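Local coordinates for nodulation fucosyltransferase NodZ (Bradyrhizobium sp., PDB 2HHC), which is a bacterial nodulation fucosyltransferase with a glycosyltransferase fold of the GT-B class, at residues E4-C18 with T32-Y45. Sequence-based numbering, arbitrary orientation. Where two conformers were deposited one is given.
Sequences ERFVISRRRTGFGDC and TGRTLVIDWRGSCY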
ATOM      1  N   GLU A   4      -9.321  28.326  -2.560  1.00 28.77           N
ATOM      2  CA  GLU A   4      -8.544  27.100  -2.450  1.00 29.41           C
ATOM      3  C   GLU A   4      -9.277  26.005  -3.174  1.00 28.42           C
ATOM      4  O   GLU A   4     -10.506  25.916  -3.097  1.00 28.93           O
ATOM      5  CB  GLU A   4      -8.375  26.739  -0.969  1.00 28.23           C
ATOM      6  CG  GLU A   4      -7.331  25.691  -0.709  1.00 28.94           C
ATOM      7  CD  GLU A   4      -6.966  25.533   0.765  1.00 32.90           C
ATOM      8  OE1 GLU A   4      -7.492  26.262   1.629  1.00 33.04           O
ATOM      9  OE2 GLU A   4      -6.101  24.637   1.075  1.00 31.71           O
ATOM     10  N   ARG A   5      -8.533  25.098  -3.831  1.00 28.21           N
ATOM     11  CA  ARG A   5      -9.043  23.958  -4.558  1.00 28.78           C
ATOM     12  C   ARG A   5      -8.345  22.677  -4.068  1.00 27.58           C
ATOM     13  O   ARG A   5      -7.260  22.752  -3.460  1.00 29.28           O
ATOM     14  CB  ARG A   5      -8.810  24.177  -6.038  0.60 28.42           C
ATOM     15  CG  ARG A   5      -9.754  25.276  -6.578  0.60 28.32           C
ATOM     16  CD  ARG A   5      -9.396  25.848  -7.951  0.60 30.36           C
ATOM     17  NE  ARG A   5      -8.482  25.013  -8.685  0.60 38.98           N
ATOM     18  CZ  ARG A   5      -8.724  24.356  -9.826  0.60 38.40           C
ATOM     19  NH1 ARG A   5      -9.901  24.405 -10.508  0.60 33.30           N
ATOM     20  NH2 ARG A   5      -7.713  23.664 -10.306  0.60 37.24           N
ATOM     21  N   PHE A   6      -8.973  21.548  -4.291  1.00 29.14           N
ATOM     22  CA  PHE A   6      -8.629  20.330  -3.566  1.00 28.41           C
ATOM     23  C   PHE A   6      -8.610  19.069  -4.428  1.00 29.21           C
ATOM     24  O   PHE A   6      -9.326  18.965  -5.454  1.00 30.23           O
ATOM     25  CB  PHE A   6      -9.637  20.095  -2.400  1.00 29.14           C
ATOM     26  CG  PHE A   6      -9.686  21.229  -1.424  1.00 29.42           C
ATOM     27  CD1 PHE A   6     -10.480  22.342  -1.665  1.00 28.71           C
ATOM     28  CD2 PHE A   6      -8.964  21.182  -0.249  1.00 30.01           C
ATOM     29  CE1 PHE A   6     -10.558  23.372  -0.769  1.00 29.51           C
ATOM     30  CE2 PHE A   6      -9.043  22.218   0.665  1.00 29.35           C
ATOM     31  CZ  PHE A   6      -9.861  23.313   0.415  1.00 32.28           C
ATOM     32  N   VAL A   7      -7.837  18.100  -3.963  1.00 28.91           N
ATOM     33  CA  VAL A   7      -7.930  16.688  -4.389  1.00 29.60           C
ATOM     34  C   VAL A   7      -8.094  15.866  -3.131  1.00 30.06           C
ATOM     35  O   VAL A   7      -7.257  16.002  -2.232  1.00 30.16           O
ATOM     36  CB  VAL A   7      -6.667  16.191  -5.171  1.00 31.22           C
ATOM     37  CG1 VAL A   7      -6.832  14.742  -5.554  1.00 31.74           C
ATOM     38  CG2 VAL A   7      -6.387  17.012  -6.368  1.00 32.27           C
ATOM     39  N   ILE A   8      -9.153  15.074  -3.033  1.00 30.46           N
ATOM     40  CA  ILE A   8      -9.375  14.230  -1.871  1.00 30.91           C
ATOM     41  C   ILE A   8      -8.998  12.820  -2.236  1.00 31.00           C
ATOM     42  O   ILE A   8      -9.531  12.227  -3.194  1.00 31.44           O
ATOM     43  CB  ILE A   8     -10.826  14.299  -1.406  1.00 30.86           C
ATOM     44  CG1 ILE A   8     -11.265  15.772  -1.152  1.00 32.09           C
ATOM     45  CG2 ILE A   8     -10.988  13.456  -0.181  1.00 32.54           C
ATOM     46  CD1 ILE A   8     -12.703  15.908  -0.729  1.00 32.58           C
ATOM     47  N   SER A   9      -8.093  12.211  -1.492  1.00 30.56           N
ATOM     48  CA  SER A   9      -7.693  10.837  -1.638  1.00 30.80           C
ATOM     49  C   SER A   9      -8.417   9.980  -0.622  1.00 30.79           C
ATOM     50  O   SER A   9      -8.084  10.011   0.576  1.00 31.19           O
ATOM     51  CB  SER A   9      -6.180  10.709  -1.474  1.00 30.67           C
ATOM     52  OG  SER A   9      -5.791   9.360  -1.739  1.00 31.93           O
ATOM     53  N   ARG A  10      -9.405   9.203  -1.090  1.00 31.35           N
ATOM     54  CA  ARG A  10     -10.201   8.328  -0.263  1.00 31.21           C
ATOM     55  C   ARG A  10      -9.801   6.888  -0.578  1.00 32.12           C
ATOM     56  O   ARG A  10      -9.914   6.453  -1.743  1.00 32.89           O
ATOM     57  CB  ARG A  10     -11.678   8.504  -0.598  0.50 31.62           C
ATOM     58  CG  ARG A  10     -12.114   9.949  -0.714  0.50 29.27           C
ATOM     59  CD  ARG A  10     -13.643  10.042  -0.479  0.50 31.44           C
ATOM     60  NE  ARG A  10     -13.917   9.942   0.951  0.50 27.55           N
ATOM     61  CZ  ARG A  10     -14.677   9.006   1.505  0.50 28.53           C
ATOM     62  NH1 ARG A  10     -15.302   8.099   0.763  0.50 30.79           N
ATOM     63  NH2 ARG A  10     -14.794   8.940   2.825  0.50 28.25           N
ATOM     64  N   ARG A  11      -9.433   6.110   0.430  1.00 32.62           N
ATOM     65  CA  ARG A  11      -9.145   4.695   0.228  1.00 31.69           C
ATOM     66  C   ARG A  11      -9.207   4.040   1.593  1.00 32.05           C
ATOM     67  O   ARG A  11      -8.842   4.655   2.586  1.00 32.50           O
ATOM     68  CB  ARG A  11      -7.805   4.467  -0.461  1.00 32.13           C
ATOM     69  CG  ARG A  11      -7.711   3.203  -1.251  1.00 33.08           C
ATOM     70  CD  ARG A  11      -8.353   3.330  -2.640  1.00 32.17           C
ATOM     71  NE  ARG A  11      -8.377   2.041  -3.307  1.00 32.47           N
ATOM     72  CZ  ARG A  11      -9.453   1.397  -3.719  1.00 33.98           C
ATOM     73  NH1 ARG A  11     -10.636   1.974  -3.767  1.00 34.14           N
ATOM     74  NH2 ARG A  11      -9.332   0.199  -4.213  1.00 35.01           N
ATOM     75  N   ARG A  12      -9.721   2.830   1.617  1.00 31.69           N
ATOM     76  CA  ARG A  12     -10.112   2.123   2.832  1.00 31.69           C
ATOM     77  C   ARG A  12      -9.676   0.667   2.860  1.00 31.20           C
ATOM     78  O   ARG A  12     -10.164  -0.141   3.660  1.00 32.45           O
ATOM     79  CB  ARG A  12     -11.649   2.194   3.009  1.00 31.35           C
ATOM     80  CG  ARG A  12     -12.154   3.595   3.146  1.00 31.78           C
ATOM     81  CD  ARG A  12     -13.633   3.756   3.089  1.00 31.27           C
ATOM     82  NE  ARG A  12     -14.157   3.353   1.791  1.00 31.30           N
ATOM     83  CZ  ARG A  12     -14.049   4.074   0.664  1.00 31.02           C
ATOM     84  NH1 ARG A  12     -13.517   5.256   0.608  1.00 31.50           N
ATOM     85  NH2 ARG A  12     -14.585   3.547  -0.420  1.00 34.27           N
ATOM     86  N   THR A  13      -8.791   0.312   1.934  1.00 33.14           N
ATOM     87  CA  THR A  13      -8.389  -1.058   1.754  1.00 32.76           C
ATOM     88  C   THR A  13      -7.002  -1.288   2.354  1.00 32.87           C
ATOM     89  O   THR A  13      -6.600  -0.597   3.301  1.00 33.77           O
ATOM     90  CB  THR A  13      -8.411  -1.368   0.264  1.00 33.82           C
ATOM     91  OG1 THR A  13      -7.605  -0.409  -0.439  1.00 34.44           O
ATOM     92  CG2 THR A  13      -9.809  -1.344  -0.305  1.00 36.75           C
ATOM     93  N   GLY A  14      -6.226  -2.221   1.842  1.00 31.32           N
ATOM     94  CA  GLY A  14      -4.918  -2.421   2.431  1.00 32.74           C
ATOM     95  C   GLY A  14      -4.006  -1.266   2.192  1.00 32.06           C
ATOM     96  O   GLY A  14      -4.203  -0.451   1.273  1.00 32.71           O
ATOM     97  N   PHE A  15      -2.983  -1.108   3.023  1.00 31.68           N
ATOM     98  CA  PHE A  15      -2.158   0.072   2.956  1.00 31.14           C
ATOM     99  C   PHE A  15      -1.386   0.210   1.621  1.00 30.64           C
ATOM    100  O   PHE A  15      -1.115   1.335   1.208  1.00 31.15           O
ATOM    101  CB  PHE A  15      -1.177   0.128   4.107  1.00 32.24           C
ATOM    102  CG  PHE A  15      -1.819   0.425   5.448  1.00 30.89           C
ATOM    103  CD1 PHE A  15      -2.469   1.608   5.723  1.00 33.31           C
ATOM    104  CD2 PHE A  15      -1.786  -0.532   6.415  1.00 30.58           C
ATOM    105  CE1 PHE A  15      -3.048   1.801   6.962  1.00 34.07           C
ATOM    106  CE2 PHE A  15      -2.361  -0.314   7.646  1.00 30.52           C
ATOM    107  CZ  PHE A  15      -2.957   0.841   7.910  1.00 31.55           C
ATOM    108  N   GLY A  16      -1.035  -0.894   0.983  1.00 30.81           N
ATOM    109  CA  GLY A  16      -0.337  -0.760  -0.317  1.00 31.48           C
ATOM    110  C   GLY A  16      -1.165  -0.003  -1.320  1.00 30.78           C
ATOM    111  O   GLY A  16      -0.681   0.902  -1.994  1.00 31.84           O
ATOM    112  N   ASP A  17      -2.413  -0.386  -1.417  1.00 30.44           N
ATOM    113  CA  ASP A  17      -3.373   0.286  -2.318  1.00 30.45           C
ATOM    114  C   ASP A  17      -3.584   1.712  -1.871  1.00 30.07           C
ATOM    115  O   ASP A  17      -3.557   2.654  -2.648  1.00 30.40           O
ATOM    116  CB  ASP A  17      -4.637  -0.582  -2.327  1.00 29.84           C
ATOM    117  CG  ASP A  17      -5.745  -0.096  -3.245  1.00 32.64           C
ATOM    118  OD1 ASP A  17      -5.687   1.010  -3.853  1.00 32.62           O
ATOM    119  OD2 ASP A  17      -6.750  -0.839  -3.266  1.00 35.49           O
ATOM    120  N   CYS A  18      -3.846   1.903  -0.593  1.00 30.80           N
ATOM    121  CA  CYS A  18      -4.061   3.264  -0.087  1.00 30.80           C
ATOM    122  C   CYS A  18      -2.900   4.186  -0.442  1.00 30.33           C
ATOM    123  O   CYS A  18      -3.105   5.314  -0.874  1.00 30.92           O
ATOM    124  CB  CYS A  18      -4.259   3.263   1.428  1.00 31.35           C
ATOM    125  SG  CYS A  18      -5.759   2.469   2.050  1.00 33.64           S
ATOM    126  N   THR A  32      -1.667  20.590 -10.540  1.00 31.16           N
ATOM    127  CA  THR A  32      -2.734  21.564 -10.717  1.00 31.02           C
ATOM    128  C   THR A  32      -2.896  22.622  -9.616  1.00 31.59           C
ATOM    129  O   THR A  32      -3.855  23.402  -9.655  1.00 32.37           O
ATOM    130  CB  THR A  32      -4.097  20.918 -10.990  1.00 30.72           C
ATOM    131  OG1 THR A  32      -4.484  20.132  -9.867  1.00 31.39           O
ATOM    132  CG2 THR A  32      -4.083  20.034 -12.249  1.00 32.17           C
ATOM    133  N   GLY A  33      -1.993  22.641  -8.637  1.00 30.77           N
ATOM    134  CA  GLY A  33      -2.010  23.660  -7.597  1.00 30.78           C
ATOM    135  C   GLY A  33      -3.164  23.492  -6.646  1.00 31.27           C
ATOM    136  O   GLY A  33      -3.796  24.478  -6.254  1.00 32.26           O
ATOM    137  N   ARG A  34      -3.412  22.257  -6.245  1.00 29.57           N
ATOM    138  CA  ARG A  34      -4.492  21.954  -5.302  1.00 29.30           C
ATOM    139  C   ARG A  34      -3.938  21.465  -3.978  1.00 30.17           C
ATOM    140  O   ARG A  34      -2.847  20.874  -3.905  1.00 30.59           O
ATOM    141  CB  ARG A  34      -5.431  20.899  -5.898  1.00 29.13           C
ATOM    142  CG  ARG A  34      -6.161  21.332  -7.163  1.00 28.71           C
ATOM    143  CD  ARG A  34      -6.839  20.134  -7.817  1.00 29.42           C
ATOM    144  NE  ARG A  34      -7.468  20.507  -9.083  1.00 30.10           N
ATOM    145  CZ  ARG A  34      -8.744  20.857  -9.235  1.00 29.98           C
ATOM    146  NH1 ARG A  34      -9.574  20.944  -8.200  1.00 29.74           N
ATOM    147  NH2 ARG A  34      -9.200  21.142 -10.442  1.00 32.31           N
ATOM    148  N   THR A  35      -4.774  21.580  -2.949  1.00 29.48           N
ATOM    149  CA  THR A  35      -4.477  21.036  -1.646  1.00 29.48           C
ATOM    150  C   THR A  35      -4.890  19.573  -1.646  1.00 30.17           C
ATOM    151  O   THR A  35      -5.963  19.220  -2.098  1.00 31.60           O
ATOM    152  CB  THR A  35      -5.214  21.835  -0.571  1.00 30.23           C
ATOM    153  OG1 THR A  35      -4.633  23.125  -0.516  1.00 29.99           O
ATOM    154  CG2 THR A  35      -5.158  21.188   0.843  1.00 29.65           C
ATOM    155  N   LEU A  36      -4.045  18.701  -1.072  1.00 29.69           N
ATOM    156  CA  LEU A  36      -4.327  17.272  -0.927  1.00 29.86           C
ATOM    157  C   LEU A  36      -4.918  16.929   0.417  1.00 29.61           C
ATOM    158  O   LEU A  36      -4.419  17.338   1.458  1.00 30.22           O
ATOM    159  CB  LEU A  36      -3.051  16.465  -1.097  1.00 31.07           C
ATOM    160  CG  LEU A  36      -3.139  14.965  -0.979  1.00 29.64           C
ATOM    161  CD1 LEU A  36      -3.937  14.351  -2.159  1.00 30.70           C
ATOM    162  CD2 LEU A  36      -1.738  14.395  -0.988  1.00 31.75           C
ATOM    163  N   VAL A  37      -6.058  16.268   0.379  1.00 30.68           N
ATOM    164  CA  VAL A  37      -6.745  15.830   1.572  1.00 30.27           C
ATOM    165  C   VAL A  37      -6.646  14.294   1.619  1.00 30.53           C
ATOM    166  O   VAL A  37      -7.004  13.578   0.662  1.00 31.54           O
ATOM    167  CB  VAL A  37      -8.238  16.195   1.487  1.00 30.44           C
ATOM    168  CG1 VAL A  37      -8.964  15.730   2.722  1.00 33.17           C
ATOM    169  CG2 VAL A  37      -8.445  17.684   1.263  1.00 31.56           C
ATOM    170  N   ILE A  38      -6.102  13.754   2.707  1.00 30.15           N
ATOM    171  CA  ILE A  38      -5.971  12.310   2.911  1.00 29.86           C
ATOM    172  C   ILE A  38      -7.172  11.897   3.761  1.00 29.75           C
ATOM    173  O   ILE A  38      -7.268  12.287   4.925  1.00 30.87           O
ATOM    174  CB  ILE A  38      -4.657  11.936   3.586  1.00 29.71           C
ATOM    175  CG1 ILE A  38      -3.459  12.582   2.878  1.00 31.56           C
ATOM    176  CG2 ILE A  38      -4.555  10.399   3.641  1.00 30.97           C
ATOM    177  CD1 ILE A  38      -2.088  12.225   3.459  1.00 31.52           C
ATOM    178  N   ASP A  39      -8.099  11.193   3.142  1.00 30.50           N
ATOM    179  CA  ASP A  39      -9.393  10.849   3.784  1.00 30.81           C
ATOM    180  C   ASP A  39      -9.525   9.342   3.907  1.00 30.23           C
ATOM    181  O   ASP A  39      -9.974   8.628   2.981  1.00 30.84           O
ATOM    182  CB  ASP A  39     -10.553  11.427   3.012  1.00 30.43           C
ATOM    183  CG  ASP A  39     -11.872  11.115   3.652  1.00 32.00           C
ATOM    184  OD1 ASP A  39     -11.936  10.514   4.748  1.00 31.06           O
ATOM    185  OD2 ASP A  39     -12.898  11.476   2.993  1.00 32.69           O
ATOM    186  N   TRP A  40      -9.020   8.817   5.016  1.00 30.35           N
ATOM    187  CA  TRP A  40      -9.066   7.398   5.308  1.00 30.26           C
ATOM    188  C   TRP A  40     -10.167   7.052   6.317  1.00 29.79           C
ATOM    189  O   TRP A  40     -10.107   6.068   7.037  1.00 30.51           O
ATOM    190  CB  TRP A  40      -7.732   6.877   5.779  1.00 30.61           C
ATOM    191  CG  TRP A  40      -6.668   6.855   4.712  1.00 30.58           C
ATOM    192  CD1 TRP A  40      -6.745   7.296   3.418  1.00 31.71           C
ATOM    193  CD2 TRP A  40      -5.295   6.423   4.911  1.00 30.99           C
ATOM    194  NE1 TRP A  40      -5.544   7.096   2.782  1.00 30.25           N
ATOM    195  CE2 TRP A  40      -4.650   6.536   3.681  1.00 30.16           C
ATOM    196  CE3 TRP A  40      -4.622   5.855   5.980  1.00 31.61           C
ATOM    197  CZ2 TRP A  40      -3.305   6.192   3.521  1.00 31.21           C
ATOM    198  CZ3 TRP A  40      -3.335   5.484   5.831  1.00 32.26           C
ATOM    199  CH2 TRP A  40      -2.683   5.649   4.591  1.00 31.63           C
ATOM    200  N   ARG A  41     -11.243   7.848   6.344  1.00 29.86           N
ATOM    201  CA  ARG A  41     -12.467   7.463   7.067  1.00 30.06           C
ATOM    202  C   ARG A  41     -13.009   6.179   6.507  1.00 30.40           C
ATOM    203  O   ARG A  41     -13.052   6.003   5.295  1.00 30.77           O
ATOM    204  CB  ARG A  41     -13.538   8.561   6.951  1.00 29.95           C
ATOM    205  CG  ARG A  41     -13.194   9.804   7.783  1.00 30.52           C
ATOM    206  CD  ARG A  41     -14.195  10.954   7.647  1.00 29.73           C
ATOM    207  NE  ARG A  41     -14.177  11.438   6.293  1.00 30.22           N
ATOM    208  CZ  ARG A  41     -15.016  12.346   5.820  1.00 30.44           C
ATOM    209  NH1 ARG A  41     -15.863  12.915   6.660  1.00 31.50           N
ATOM    210  NH2 ARG A  41     -14.988  12.690   4.528  1.00 31.35           N
ATOM    211  N   GLY A  42     -13.391   5.288   7.390  1.00 30.50           N
ATOM    212  CA  GLY A  42     -13.966   3.977   6.981  1.00 30.12           C
ATOM    213  C   GLY A  42     -12.947   2.902   6.609  1.00 30.39           C
ATOM    214  O   GLY A  42     -13.316   1.829   6.087  1.00 31.65           O
ATOM    215  N   SER A  43     -11.677   3.148   6.952  1.00 31.37           N
ATOM    216  CA  SER A  43     -10.624   2.144   6.811  1.00 31.28           C
ATOM    217  C   SER A  43     -11.034   0.801   7.403  1.00 31.58           C
ATOM    218  O   SER A  43     -11.669   0.701   8.455  1.00 31.25           O
ATOM    219  CB  SER A  43      -9.375   2.616   7.557  1.00 31.70           C
ATOM    220  OG  SER A  43      -8.389   1.602   7.648  1.00 33.48           O
ATOM    221  N   CYS A  44     -10.614  -0.266   6.723  1.00 32.79           N
ATOM    222  CA  CYS A  44     -10.785  -1.631   7.226  1.00 33.43           C
ATOM    223  C   CYS A  44     -10.142  -1.871   8.583  1.00 33.51           C
ATOM    224  O   CYS A  44     -10.468  -2.834   9.273  1.00 34.34           O
ATOM    225  CB  CYS A  44     -10.280  -2.685   6.205  1.00 34.64           C
ATOM    226  SG  CYS A  44      -8.572  -2.518   5.754  1.00 36.15           S
ATOM    227  N   TYR A  45      -9.216  -0.997   8.968  1.00 33.53           N
ATOM    228  CA  TYR A  45      -8.505  -1.197  10.223  1.00 34.29           C
ATOM    229  C   TYR A  45      -9.073  -0.391  11.386  1.00 35.10           C
ATOM    230  O   TYR A  45      -8.656  -0.575  12.524  1.00 37.02           O
ATOM    231  CB  TYR A  45      -7.057  -0.872  10.094  0.70 33.55           C
ATOM    232  CG  TYR A  45      -6.369  -1.771   9.133  0.70 33.35           C
ATOM    233  CD1 TYR A  45      -6.274  -3.131   9.365  0.70 32.74           C
ATOM    234  CD2 TYR A  45      -5.859  -1.263   7.971  0.70 31.90           C
ATOM    235  CE1 TYR A  45      -5.645  -3.977   8.444  0.70 32.86           C
ATOM    236  CE2 TYR A  45      -5.254  -2.088   7.045  0.70 36.83           C
ATOM    237  CZ  TYR A  45      -5.120  -3.402   7.293  0.70 34.75           C
ATOM    238  OH  TYR A  45      -4.499  -4.186   6.358  0.70 37.95           O
TER
HETATM  239  O   HOH W   1      -5.608  25.653  -4.396  1.00 26.41           O
HETATM  240  O   HOH W   2      -5.248   7.153  -0.088  1.00 21.42           O
HETATM  241  O   HOH W   3     -15.669   6.888   4.432  1.00 25.85           O
HETATM  242  O   HOH W   4     -12.209   6.920   2.779  1.00 21.37           O
HETATM  243  O   HOH W   5      -7.585   1.219   5.085  1.00 27.29           O
HETATM  244  O   HOH W   6      -2.459  -3.471   4.572  0.70 27.57           O
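V7 is bonded to both T35 and V37 in a beta-alpha-beta crossover: strands 6-10 and 35-39 run parallel, 21° apart, joined by helix 15-32, within one of the two sheets of this GT-B protein. The hydrogen bonds alternate as parallel pairing requires. T35 N donates to R5 O, V7 N to T35 O, V37 N to V7 O at 2.9 Å, S9 N to V37 O and D39 N to S9 O.

Apolar contacts line the sheet face that carries F6, I8, T35 and V37. The F6 ring brings CD2 to 3.8 Å from V37 CG2, and the side chains of I8 and V37 lie alongside each other.

Charged groups close both ends. D39 OD2 is met from above its carboxylate plane by R10 NE at 2.7 Å, in the conformer given for R10, and from the opposite face by R41 NH2. R41 NE takes D39 OD1, which helps fix the carboxylate's rotation; R10 also pairs with D129, and R41 bonds N76. At the other end, in the conformer given for R5, the R34 guanidinium lies over one face of the R5 guanidinium; both arginines form salt bridges with D120, whose carboxylate probably lets them lie so close. E4 OE2 accepts from T35 OG1 through its anti lone pair.

Beyond the strands, aromatic rings cluster. F15 and Y45 are nearly parallel (15°) but slid apart, F15 CE2 being 3.4 Å from Y45 CE2 in the given Y45 conformer. F15 CE1 lies 3.9 Å from W40 CZ3, an oblique pair. W40 has C18 CB over one face and I38 CG2 over the other, both offset toward the rim, while its NE1 donates at 2.9 Å to a water that also bonds S9 OG and C18 O.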